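Local coordinates for putative citrate lyase (Ralstonia eutropha, PDB 3QQW), which probably acts as a magnesium-dependent lyase of the HpcH/HpaI aldolase/citrate lyase family, perhaps cleaving (S)-citramalyl-CoA, at residues A23-A29 / V48-D54; I75-V81 / G107-L112; V126-I130 / I164-I170; V172-G176 / M211-A215. Residues are numbered along the deposited sequence.

Overall arrangement
The chain folds as a TIM barrel of eight parallel strands, and the four contacts follow one another along the sequence without interleaving. Contact 1 pairs strands 25-29 and 49-54 in the barrel wall. Contact 2, centred about 15 Å away, joins the ends of helices 64-76 and 97-107; the two touch where Cys53 SG meets Ile75 CG1 at 3.9 Å. Contacts 3 and 4, about 13 Å between centres, meet through Ile164 and Ala165 against Leu173 and Ala214, and share strand 170-175. Contacts 2 and 4, with centres about 27 Å apart, lie on opposite sides of the chain's centre. Contact 1 joins wall strands; the others fasten helices to each other or to the wall.

Contact 1: residues A23-A29 / V48-D54; sequences AACEHFA and VFDVTCD
Parallel strands 25-29 and 49-54, both extended, approach to 4.5 Å between axes and cross at -30°. Before the second strand, a water accepts from Ala24 N (2.8 Å) and donates to Val48 O (2.5 Å). Phe49 (chi1 p) places CD2 3.7 Å from His27 CB. Asp50 lies level with Glu26: its N donates to Cys25 O (2.9 Å), and its O accepts from His27 N (2.8 Å). Val51 pairs with His27, on the same face as Phe49. Thr52 N donates a hydrogen bond to His27 O (2.7 Å) and its O accepts from Ala29 N (3.1 Å); with chi1 m, OG1 donates to Glu26 OE2 (2.6 Å), while CB sits 3.7 Å from the Phe28 ring centroid, a CH-pi contact. Asp54 N closes the ladder on Ala29 O (2.9 Å), and its carboxylate salt-bridges Arg88, a predicted substrate-binding residue. In this beta-alpha-beta unit of a TIM barrel, helix 32-45 packs on Ala29, Phe49 and Val51, and strand 251-254 flanks strand 25-29, closing the barrel.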
loop_
_atom_site.group_PDB
_atom_site.type_symbol
_atom_site.label_atom_id
_atom_site.label_comp_id
_atom_site.label_asym_id
_atom_site.label_seq_id
_atom_site.Cartn_x
_atom_site.Cartn_y
_atom_site.Cartn_z
ATOM N N ALA C 23 13.018 -24.667 -2.570
ATOM C CA ALA C 23 14.187 -24.445 -1.741
ATOM C C ALA C 23 14.191 -23.005 -1.273
ATOM O O ALA C 23 13.778 -22.097 -2.003
ATOM C CB ALA C 23 15.438 -24.750 -2.546
ATOM N N ALA C 24 14.630 -22.803 -0.047
ATOM C CA ALA C 24 14.716 -21.487 0.601
ATOM C C ALA C 24 15.762 -20.590 -0.056
ATOM O O ALA C 24 15.738 -19.373 0.108
ATOM C CB ALA C 24 15.076 -21.702 2.048
ATOM N N CYS C 25 16.680 -21.194 -0.811
ATOM C CA CYS C 25 17.798 -20.476 -1.401
ATOM C C CYS C 25 17.959 -20.741 -2.879
ATOM O O CYS C 25 17.798 -21.867 -3.344
ATOM C CB CYS C 25 19.077 -20.839 -0.646
ATOM S SG CYS C 25 20.538 -19.939 -1.201
ATOM N N GLU C 26 18.351 -19.694 -3.599
ATOM C CA GLU C 26 18.600 -19.744 -5.033
ATOM C C GLU C 26 19.952 -19.135 -5.301
ATOM O O GLU C 26 20.116 -17.917 -5.160
ATOM C CB GLU C 26 17.495 -19.028 -5.824
ATOM C CG GLU C 26 17.577 -19.318 -7.315
ATOM C CD GLU C 26 16.511 -18.638 -8.143
ATOM O OE1 GLU C 26 15.324 -18.968 -7.945
ATOM O OE2 GLU C 26 16.854 -17.785 -8.993
ATOM N N HIS C 27 20.926 -19.982 -5.652
ATOM C CA HIS C 27 22.304 -19.559 -5.871
ATOM C C HIS C 27 22.567 -19.250 -7.351
ATOM O O HIS C 27 22.212 -20.036 -8.225
ATOM C CB HIS C 27 23.273 -20.621 -5.355
ATOM C CG HIS C 27 24.694 -20.186 -5.403
ATOM N ND1 HIS C 27 25.202 -19.270 -4.489
ATOM C CD2 HIS C 27 25.668 -20.524 -6.275
ATOM C CE1 HIS C 27 26.464 -19.088 -4.835
ATOM N NE2 HIS C 27 26.791 -19.825 -5.900
ATOM N N PHE C 28 23.160 -18.077 -7.628
ATOM C CA PHE C 28 23.506 -17.658 -8.986
ATOM C C PHE C 28 24.953 -17.955 -9.294
ATOM O O PHE C 28 25.795 -17.789 -8.421
ATOM C CB PHE C 28 23.234 -16.160 -9.174
ATOM C CG PHE C 28 21.776 -15.906 -9.430
ATOM C CD1 PHE C 28 20.825 -16.144 -8.436
ATOM C CD2 PHE C 28 21.344 -15.446 -10.665
ATOM C CE1 PHE C 28 19.478 -15.944 -8.686
ATOM C CE2 PHE C 28 19.994 -15.184 -10.894
ATOM C CZ PHE C 28 19.074 -15.450 -9.912
ATOM N N ALA C 29 25.222 -18.385 -10.545
ATOM C CA ALA C 29 26.543 -18.725 -11.119
ATOM C C ALA C 29 26.476 -18.417 -12.622
ATOM O O ALA C 29 25.530 -18.839 -13.290
ATOM C CB ALA C 29 26.897 -20.192 -10.865
ATOM N N VAL C 48 19.006 -28.320 -1.172
ATOM C CA VAL C 48 18.525 -27.296 -0.207
ATOM C C VAL C 48 18.550 -25.924 -0.876
ATOM O O VAL C 48 17.986 -24.966 -0.361
ATOM C CB VAL C 48 19.285 -27.287 1.157
ATOM C CG1 VAL C 48 19.097 -28.606 1.889
ATOM C CG2 VAL C 48 20.764 -26.937 0.996
ATOM N N PHE C 49 19.195 -25.842 -2.039
ATOM C CA PHE C 49 19.257 -24.631 -2.835
ATOM C C PHE C 49 19.162 -24.976 -4.323
ATOM O O PHE C 49 19.612 -26.053 -4.752
ATOM C CB PHE C 49 20.533 -23.817 -2.543
ATOM C CG PHE C 49 21.817 -24.440 -3.049
ATOM C CD1 PHE C 49 22.466 -25.437 -2.320
ATOM C CD2 PHE C 49 22.404 -23.993 -4.226
ATOM C CE1 PHE C 49 23.667 -25.982 -2.774
ATOM C CE2 PHE C 49 23.600 -24.557 -4.687
ATOM C CZ PHE C 49 24.228 -25.535 -3.951
ATOM N N ASP C 50 18.556 -24.059 -5.092
ATOM C CA ASP C 50 18.481 -24.149 -6.531
ATOM C C ASP C 50 19.662 -23.394 -7.140
ATOM O O ASP C 50 20.233 -22.529 -6.497
ATOM C CB ASP C 50 17.160 -23.577 -7.042
ATOM C CG ASP C 50 15.941 -24.420 -6.762
ATOM O OD1 ASP C 50 16.096 -25.662 -6.574
ATOM O OD2 ASP C 50 14.825 -23.865 -6.799
ATOM N N VAL C 51 20.029 -23.719 -8.380
ATOM C CA VAL C 51 21.112 -23.022 -9.065
ATOM C C VAL C 51 20.518 -22.270 -10.243
ATOM O O VAL C 51 19.822 -22.858 -11.060
ATOM C CB VAL C 51 22.228 -23.995 -9.497
ATOM C CG1 VAL C 51 23.298 -23.288 -10.315
ATOM C CG2 VAL C 51 22.848 -24.675 -8.291
ATOM N N THR C 52 20.789 -20.978 -10.342
ATOM C CA THR C 52 20.390 -20.217 -11.510
ATOM C C THR C 52 21.626 -19.947 -12.342
ATOM O O THR C 52 22.569 -19.306 -11.878
ATOM C CB THR C 52 19.615 -18.916 -11.173
ATOM O OG1 THR C 52 18.526 -19.241 -10.324
ATOM C CG2 THR C 52 19.068 -18.240 -12.418
ATOM N N CYS C 53 21.630 -20.476 -13.556
ATOM C CA CYS C 53 22.687 -20.233 -14.536
ATOM C C CYS C 53 22.377 -18.911 -15.140
ATOM O O CYS C 53 21.334 -18.725 -15.778
ATOM C CB CYS C 53 22.748 -21.343 -15.577
ATOM S SG CYS C 53 22.851 -22.992 -14.864
ATOM N N ASP C 54 23.174 -17.944 -14.768
ATOM C CA ASP C 54 22.939 -16.579 -15.155
ATOM C C ASP C 54 23.392 -16.293 -16.592
ATOM O O ASP C 54 24.563 -16.399 -16.860
ATOM C CB ASP C 54 23.636 -15.658 -14.160
ATOM C CG ASP C 54 23.020 -14.276 -14.106
ATOM O OD1 ASP C 54 22.189 -13.956 -14.998
ATOM O OD2 ASP C 54 23.366 -13.514 -13.187
HETATM O O HOH W 1 15.940 -25.048 1.110
#

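Contact 2: residues I75-V81 / G107-L112; sequences IASDRNV and GAGGRL
Arg111 NH2 donates to Asn80 O at 2.8 Å and NE to the same oxygen at 3.2 Å, a two-pronged grip that links successive helix ends on the outside of the TIM barrel. CA-to-CB of Arg111 points toward segment 75-81, and chi1 m, chi2 t, chi3 p carry the guanidinium to Asn80. Asn80, chi1 t, lays ND2 over a face of the guanidinium, and that nitrogen donates to Ile75 O (2.6 Å) and to a water (2.8 Å) that in turn donates to Arg111 O (2.6 Å). Helix 64-76 ends before Ser77, which opens a type I turn to Asn80, with Asn80 N bonded to Ser77 O (3.1 Å). After helix 97-107, Ala108 to Arg111 form a type I' turn, Gly109 and Gly110 at positive phi, closed by Arg111 N to Ala108 O (3.0 Å). Ala76 and Ala108 have the closest CA atoms, 4.4 Å apart. Ile75, chi1 m, places CG2 3.8 Å from Ala108 CB and CD1 3.7 Å from Leu112 CD1.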
loop_
_atom_site.group_PDB
_atom_site.type_symbol
_atom_site.label_atom_id
_atom_site.label_comp_id
_atom_site.label_asym_id
_atom_site.label_seq_id
_atom_site.Cartn_x
_atom_site.Cartn_y
_atom_site.Cartn_z
ATOM N N ILE C 75 23.088 -27.730 -17.866
ATOM C CA ILE C 75 21.800 -28.128 -17.283
ATOM C C ILE C 75 21.432 -29.571 -17.763
ATOM O O ILE C 75 20.936 -30.359 -16.971
ATOM C CB ILE C 75 20.687 -27.060 -17.574
ATOM C CG1 ILE C 75 20.971 -25.755 -16.785
ATOM C CG2 ILE C 75 19.287 -27.587 -17.240
ATOM C CD1 ILE C 75 19.990 -24.585 -17.034
ATOM N N ALA C 76 21.706 -29.899 -19.023
ATOM C CA ALA C 76 21.420 -31.213 -19.597
ATOM C C ALA C 76 22.381 -32.290 -19.106
ATOM O O ALA C 76 22.031 -33.462 -19.140
ATOM C CB ALA C 76 21.496 -31.140 -21.121
ATOM N N SER C 77 23.590 -31.902 -18.684
ATOM C CA SER C 77 24.667 -32.826 -18.327
ATOM C C SER C 77 24.393 -33.646 -17.079
ATOM O O SER C 77 23.555 -33.283 -16.262
ATOM C CB SER C 77 25.993 -32.082 -18.167
ATOM O OG SER C 77 26.010 -31.348 -16.957
ATOM N N ASP C 78 25.144 -34.750 -16.943
ATOM C CA ASP C 78 25.153 -35.699 -15.828
ATOM C C ASP C 78 25.617 -35.011 -14.536
ATOM O O ASP C 78 25.273 -35.472 -13.435
ATOM C CB ASP C 78 26.054 -36.889 -16.173
ATOM C CG ASP C 78 25.522 -37.736 -17.322
ATOM O OD1 ASP C 78 24.282 -37.809 -17.481
ATOM O OD2 ASP C 78 26.348 -38.357 -18.044
ATOM N N ARG C 79 26.383 -33.907 -14.682
ATOM C CA ARG C 79 26.878 -33.058 -13.592
ATOM C C ARG C 79 25.688 -32.465 -12.827
ATOM O O ARG C 79 25.779 -32.253 -11.618
ATOM C CB ARG C 79 27.759 -31.936 -14.170
ATOM C CG ARG C 79 28.465 -31.075 -13.132
ATOM C CD ARG C 79 29.936 -31.316 -13.225
ATOM N NE ARG C 79 30.686 -30.562 -12.219
ATOM C CZ ARG C 79 31.645 -29.700 -12.520
ATOM N NH1 ARG C 79 31.932 -29.431 -13.790
ATOM N NH2 ARG C 79 32.316 -29.090 -11.562
ATOM N N ASN C 80 24.577 -32.203 -13.546
ATOM C CA ASN C 80 23.350 -31.689 -12.969
ATOM C C ASN C 80 22.599 -32.893 -12.436
ATOM O O ASN C 80 21.764 -33.474 -13.129
ATOM C CB ASN C 80 22.551 -30.856 -13.997
ATOM C CG ASN C 80 21.207 -30.405 -13.510
ATOM O OD1 ASN C 80 20.906 -30.500 -12.324
ATOM N ND2 ASN C 80 20.338 -29.975 -14.426
ATOM N N VAL C 81 22.928 -33.283 -11.205
ATOM C CA VAL C 81 22.391 -34.466 -10.549
ATOM C C VAL C 81 20.947 -34.266 -10.059
ATOM O O VAL C 81 20.104 -35.119 -10.298
ATOM C CB VAL C 81 23.325 -34.908 -9.389
ATOM C CG1 VAL C 81 22.721 -36.069 -8.612
ATOM C CG2 VAL C 81 24.708 -35.280 -9.920
ATOM N N GLY C 107 17.780 -27.275 -25.429
ATOM C CA GLY C 107 19.026 -27.888 -25.024
ATOM C C GLY C 107 19.084 -28.556 -23.675
ATOM O O GLY C 107 19.917 -29.443 -23.483
ATOM N N ALA C 108 18.231 -28.148 -22.727
ATOM C CA ALA C 108 18.307 -28.632 -21.345
ATOM C C ALA C 108 18.023 -30.124 -21.138
ATOM O O ALA C 108 18.053 -30.571 -19.989
ATOM C CB ALA C 108 17.372 -27.823 -20.471
ATOM N N GLY C 109 17.742 -30.877 -22.210
ATOM C CA GLY C 109 17.415 -32.300 -22.133
ATOM C C GLY C 109 16.272 -32.622 -21.181
ATOM O O GLY C 109 16.267 -33.702 -20.569
ATOM N N GLY C 110 15.330 -31.670 -21.037
ATOM C CA GLY C 110 14.160 -31.783 -20.164
ATOM C C GLY C 110 14.448 -31.623 -18.676
ATOM O O GLY C 110 13.584 -31.887 -17.838
ATOM N N ARG C 111 15.664 -31.195 -18.335
ATOM C CA ARG C 111 16.081 -31.049 -16.944
ATOM C C ARG C 111 15.920 -29.612 -16.423
ATOM O O ARG C 111 16.051 -29.409 -15.220
ATOM C CB ARG C 111 17.526 -31.543 -16.757
ATOM C CG ARG C 111 17.684 -33.057 -17.069
ATOM C CD ARG C 111 19.062 -33.622 -16.730
ATOM N NE ARG C 111 19.423 -33.735 -15.313
ATOM C CZ ARG C 111 18.599 -33.986 -14.289
ATOM N NH1 ARG C 111 17.289 -34.105 -14.488
ATOM N NH2 ARG C 111 19.078 -34.106 -13.059
ATOM N N LEU C 112 15.566 -28.640 -17.293
ATOM C CA LEU C 112 15.400 -27.230 -16.924
ATOM C C LEU C 112 14.369 -27.066 -15.814
ATOM O O LEU C 112 13.219 -27.466 -15.982
ATOM C CB LEU C 112 15.025 -26.404 -18.152
ATOM C CG LEU C 112 14.974 -24.864 -18.000
ATOM C CD1 LEU C 112 16.325 -24.267 -17.597
ATOM C CD2 LEU C 112 14.497 -24.251 -19.275
HETATM O O HOH W 2 18.018 -28.432 -13.916
#

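Contact 3: residues V126-I130 / I164-I170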
loop_
_atom_site.group_PDB
_atom_site.type_symbol
_atom_site.label_atom_id
_atom_site.label_comp_id
_atom_site.label_asym_id
_atom_site.label_seq_id
_atom_site.Cartn_x
_atom_site.Cartn_y
_atom_site.Cartn_z
ATOM N N VAL C 126 5.806 -9.695 -19.637
ATOM C CA VAL C 126 5.875 -10.951 -18.883
ATOM C C VAL C 126 5.036 -12.020 -19.583
ATOM O O VAL C 126 5.532 -13.119 -19.870
ATOM C CB VAL C 126 5.467 -10.773 -17.403
ATOM C CG1 VAL C 126 5.682 -12.062 -16.636
ATOM C CG2 VAL C 126 6.255 -9.647 -16.746
ATOM N N ALA C 127 3.785 -11.669 -19.894
ATOM C CA ALA C 127 2.831 -12.534 -20.585
ATOM C C ALA C 127 3.406 -13.017 -21.917
ATOM O O ALA C 127 3.295 -14.200 -22.213
ATOM C CB ALA C 127 1.517 -11.785 -20.800
ATOM N N GLU C 128 4.079 -12.126 -22.673
ATOM C CA GLU C 128 4.694 -12.421 -23.980
ATOM C C GLU C 128 5.821 -13.442 -23.849
ATOM O O GLU C 128 5.900 -14.375 -24.648
ATOM C CB GLU C 128 5.228 -11.119 -24.615
ATOM C CG GLU C 128 5.840 -11.235 -26.013
ATOM C CD GLU C 128 6.708 -10.067 -26.457
ATOM O OE1 GLU C 128 7.179 -9.292 -25.591
ATOM O OE2 GLU C 128 6.941 -9.946 -27.681
ATOM N N VAL C 129 6.665 -13.273 -22.820
ATOM C CA VAL C 129 7.814 -14.123 -22.545
ATOM C C VAL C 129 7.311 -15.508 -22.118
ATOM O O VAL C 129 7.835 -16.508 -22.600
ATOM C CB VAL C 129 8.763 -13.465 -21.487
ATOM C CG1 VAL C 129 9.907 -14.392 -21.124
ATOM C CG2 VAL C 129 9.308 -12.127 -21.982
ATOM N N ILE C 130 6.280 -15.557 -21.248
ATOM C CA ILE C 130 5.708 -16.816 -20.744
ATOM C C ILE C 130 5.089 -17.633 -21.898
ATOM O O ILE C 130 5.314 -18.856 -21.993
ATOM C CB ILE C 130 4.693 -16.551 -19.604
ATOM C CG1 ILE C 130 5.424 -16.163 -18.333
ATOM C CG2 ILE C 130 3.762 -17.755 -19.372
ATOM C CD1 ILE C 130 4.502 -15.505 -17.354
ATOM N N ILE C 164 0.699 -9.473 -13.015
ATOM C CA ILE C 164 1.804 -10.399 -13.289
ATOM C C ILE C 164 1.580 -11.697 -12.488
ATOM O O ILE C 164 1.647 -12.772 -13.062
ATOM C CB ILE C 164 3.175 -9.724 -12.970
ATOM C CG1 ILE C 164 3.523 -8.654 -14.030
ATOM C CG2 ILE C 164 4.295 -10.755 -12.821
ATOM C CD1 ILE C 164 4.699 -7.738 -13.718
ATOM N N ALA C 165 1.240 -11.592 -11.198
ATOM C CA ALA C 165 1.020 -12.746 -10.320
ATOM C C ALA C 165 -0.125 -13.675 -10.795
ATOM O O ALA C 165 -0.170 -14.840 -10.408
ATOM C CB ALA C 165 0.745 -12.277 -8.907
ATOM N N GLU C 166 -1.007 -13.186 -11.656
ATOM C CA GLU C 166 -2.102 -13.975 -12.180
ATOM C C GLU C 166 -1.731 -14.738 -13.445
ATOM O O GLU C 166 -2.514 -15.588 -13.877
ATOM C CB GLU C 166 -3.312 -13.058 -12.454
ATOM C CG GLU C 166 -4.049 -12.728 -11.171
ATOM C CD GLU C 166 -5.543 -12.891 -11.250
ATOM O OE1 GLU C 166 -6.018 -13.586 -12.177
ATOM O OE2 GLU C 166 -6.226 -12.433 -10.307
ATOM N N LEU C 167 -0.543 -14.444 -14.025
ATOM C CA LEU C 167 -0.089 -15.071 -15.249
ATOM C C LEU C 167 0.256 -16.546 -15.022
ATOM O O LEU C 167 0.628 -16.910 -13.905
ATOM C CB LEU C 167 1.092 -14.310 -15.858
ATOM C CG LEU C 167 0.744 -12.911 -16.384
ATOM C CD1 LEU C 167 1.999 -12.154 -16.746
ATOM C CD2 LEU C 167 -0.198 -12.985 -17.579
ATOM N N PRO C 168 0.080 -17.411 -16.053
ATOM C CA PRO C 168 0.330 -18.851 -15.855
ATOM C C PRO C 168 1.793 -19.236 -15.707
ATOM O O PRO C 168 2.685 -18.598 -16.271
ATOM C CB PRO C 168 -0.248 -19.489 -17.139
ATOM C CG PRO C 168 -0.155 -18.412 -18.183
ATOM C CD PRO C 168 -0.431 -17.138 -17.421
ATOM N N ASN C 169 2.019 -20.344 -14.991
ATOM C CA ASN C 169 3.314 -20.991 -14.778
ATOM C C ASN C 169 4.325 -20.178 -13.982
ATOM O O ASN C 169 5.481 -20.555 -13.952
ATOM C CB ASN C 169 3.940 -21.457 -16.104
ATOM C CG ASN C 169 2.984 -22.265 -16.946
ATOM O OD1 ASN C 169 2.161 -23.038 -16.441
ATOM N ND2 ASN C 169 3.023 -22.049 -18.249
ATOM N N ILE C 170 3.906 -19.130 -13.278
ATOM C CA ILE C 170 4.816 -18.390 -12.400
ATOM C C ILE C 170 4.811 -19.110 -11.066
ATOM O O ILE C 170 3.743 -19.427 -10.520
ATOM C CB ILE C 170 4.465 -16.876 -12.273
ATOM C CG1 ILE C 170 4.535 -16.183 -13.658
ATOM C CG2 ILE C 170 5.370 -16.138 -11.229
ATOM C CD1 ILE C 170 4.036 -14.743 -13.642
#
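Ile130 buries more surface here than any other residue of the pair, pointing from helix 123-139 into the bend that precedes strand 170-175. With chi1 m and chi2 t, its CD1 lies 3.9 Å from Leu167 CB and 3.8 Å from Ile170 CG1, while CG2 sits 3.4 Å from Pro168 O and 4.1 Å from Pro168 CG. One turn earlier Val126, on the same side of the helix, has CG1 3.7 Å from Leu167 CD1 and CG2 3.9 Å from Ile164 CD1. The helix is one of the outer layer of a TIM barrel, and the segment facing it is the connection from helix 161-164 into the sixth strand of the wall. Val126, Ile164 and Ile170 all also reach Val150 of the neighbouring strand 148-152. Leu167 packs against both Val126 and Ile130, and its CD2 comes within 3.8 Å of Ala127 CB. A type I turn, Ile164 to Leu167, followed by a type II turn, Leu167 to Ile170, with Asn169 at positive phi, bends the backbone around this leucine.

Contact 4: residues V172-G176 / M211-A215; sequences VLDFG and MVAAA
A selenium atom is wedged against the backbone of a barrel strand: Met211, present as selenomethionine, brings SE to 3.5 Å from both Asp174 C and Phe175 N, and its CE to 3.4 Å from Leu173 O. The side chain leaves helix 202-217 with chi1 t, chi2 near -149° and chi3 p. SE also lies 3.8 Å from Phe175 CB and 3.9 Å from Leu173 CB. It sits 5.5 Å from the Phe175 ring centroid and close to the ring plane, a Met-aromatic contact at the ring edge; Phe175 has chi1 t. The strand 172-175 is extended, the helix regular, with Ala215 N bonded to Met211 O at 2.9 Å. The axes of strand 172-175 and helical segment 211-215 approach to 9.0 Å and run antiparallel, at 177°, as expected for a helix packed on the outside of a TIM barrel wall. Leu173 and Ala215 have the nearest CA atoms, 6.3 Å apart. Leu173, with chi1 m and chi2 t, points at the helix and places CD1 3.8 Å from Ala215 CB and 4.4 Å from Ala214 CB. Val172 and Asp174 alternate to the other side, where Asp174 OD1 accepts a hydrogen bond from Trp253 NE1. On the far side of the helix, Val212 and Ala213 pack on Leu203 and Arg206 of the second subunit. Between helix and strand the interface is thus apolar, held by van der Waals contact, with the Met211 chalcogen (sulfur in the natural residue) packed on backbone and ring edge.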
loop_
_atom_site.group_PDB
_atom_site.type_symbol
_atom_site.label_atom_id
_atom_site.label_comp_id
_atom_site.label_asym_id
_atom_site.label_seq_id
_atom_site.Cartn_x
_atom_site.Cartn_y
_atom_site.Cartn_z
ATOM N N VAL C 172 7.629 -18.169 -8.815
ATOM C CA VAL C 172 8.374 -17.227 -7.984
ATOM C C VAL C 172 8.248 -15.791 -8.527
ATOM O O VAL C 172 8.280 -15.575 -9.741
ATOM C CB VAL C 172 9.884 -17.593 -7.814
ATOM C CG1 VAL C 172 10.651 -16.493 -7.097
ATOM C CG2 VAL C 172 10.096 -18.915 -7.107
ATOM N N LEU C 173 8.131 -14.815 -7.596
ATOM C CA LEU C 173 8.262 -13.380 -7.823
ATOM C C LEU C 173 9.523 -12.987 -7.090
ATOM O O LEU C 173 9.638 -13.211 -5.881
ATOM C CB LEU C 173 7.060 -12.538 -7.386
ATOM C CG LEU C 173 5.726 -12.757 -8.119
ATOM C CD1 LEU C 173 4.701 -11.737 -7.654
ATOM C CD2 LEU C 173 5.893 -12.660 -9.660
ATOM N N ASP C 174 10.520 -12.490 -7.835
ATOM C CA ASP C 174 11.807 -12.103 -7.270
ATOM C C ASP C 174 11.878 -10.629 -7.064
ATOM O O ASP C 174 11.592 -9.872 -7.986
ATOM C CB ASP C 174 12.950 -12.531 -8.226
ATOM C CG ASP C 174 13.165 -14.003 -8.373
ATOM O OD1 ASP C 174 13.503 -14.641 -7.382
ATOM O OD2 ASP C 174 13.067 -14.501 -9.513
ATOM N N PHE C 175 12.314 -10.196 -5.898
ATOM C CA PHE C 175 12.488 -8.749 -5.673
ATOM C C PHE C 175 13.893 -8.307 -6.110
ATOM O O PHE C 175 14.890 -8.775 -5.566
ATOM C CB PHE C 175 12.230 -8.366 -4.216
ATOM C CG PHE C 175 12.143 -6.869 -4.081
ATOM C CD1 PHE C 175 11.053 -6.171 -4.595
ATOM C CD2 PHE C 175 13.183 -6.147 -3.505
ATOM C CE1 PHE C 175 10.998 -4.778 -4.529
ATOM C CE2 PHE C 175 13.128 -4.754 -3.435
ATOM C CZ PHE C 175 12.029 -4.078 -3.936
ATOM N N GLY C 176 13.950 -7.434 -7.106
ATOM C CA GLY C 176 15.199 -6.900 -7.629
ATOM C C GLY C 176 15.422 -5.514 -7.064
ATOM O O GLY C 176 15.006 -4.522 -7.666
HETATM N N MSE C 211 4.807 -6.854 -3.464
HETATM C CA MSE C 211 5.193 -8.021 -4.213
HETATM C C MSE C 211 4.879 -9.318 -3.436
HETATM O O MSE C 211 4.355 -10.272 -4.044
HETATM C CB MSE C 211 6.660 -7.926 -4.594
HETATM C CG MSE C 211 7.038 -8.928 -5.711
HETATM SE SE MSE C 211 8.867 -9.575 -5.604
HETATM C CE MSE C 211 8.731 -10.530 -4.044
ATOM N N VAL C 212 5.178 -9.350 -2.112
ATOM C CA VAL C 212 4.897 -10.517 -1.275
ATOM C C VAL C 212 3.371 -10.740 -1.230
ATOM O O VAL C 212 2.915 -11.862 -1.441
ATOM C CB VAL C 212 5.511 -10.393 0.136
ATOM C CG1 VAL C 212 5.021 -11.505 1.065
ATOM C CG2 VAL C 212 7.029 -10.405 0.060
ATOM N N ALA C 213 2.598 -9.665 -1.017
ATOM C CA ALA C 213 1.140 -9.726 -0.993
ATOM C C ALA C 213 0.575 -10.303 -2.304
ATOM O O ALA C 213 -0.318 -11.139 -2.243
ATOM C CB ALA C 213 0.557 -8.334 -0.727
ATOM N N ALA C 214 1.124 -9.881 -3.472
ATOM C CA ALA C 214 0.697 -10.332 -4.800
ATOM C C ALA C 214 1.035 -11.799 -5.028
ATOM O O ALA C 214 0.225 -12.533 -5.585
ATOM C CB ALA C 214 1.341 -9.475 -5.879
ATOM N N ALA C 215 2.244 -12.208 -4.604
ATOM C CA ALA C 215 2.751 -13.560 -4.741
ATOM C C ALA C 215 1.927 -14.518 -3.911
ATOM O O ALA C 215 1.339 -15.467 -4.462
ATOM C CB ALA C 215 4.217 -13.614 -4.328
#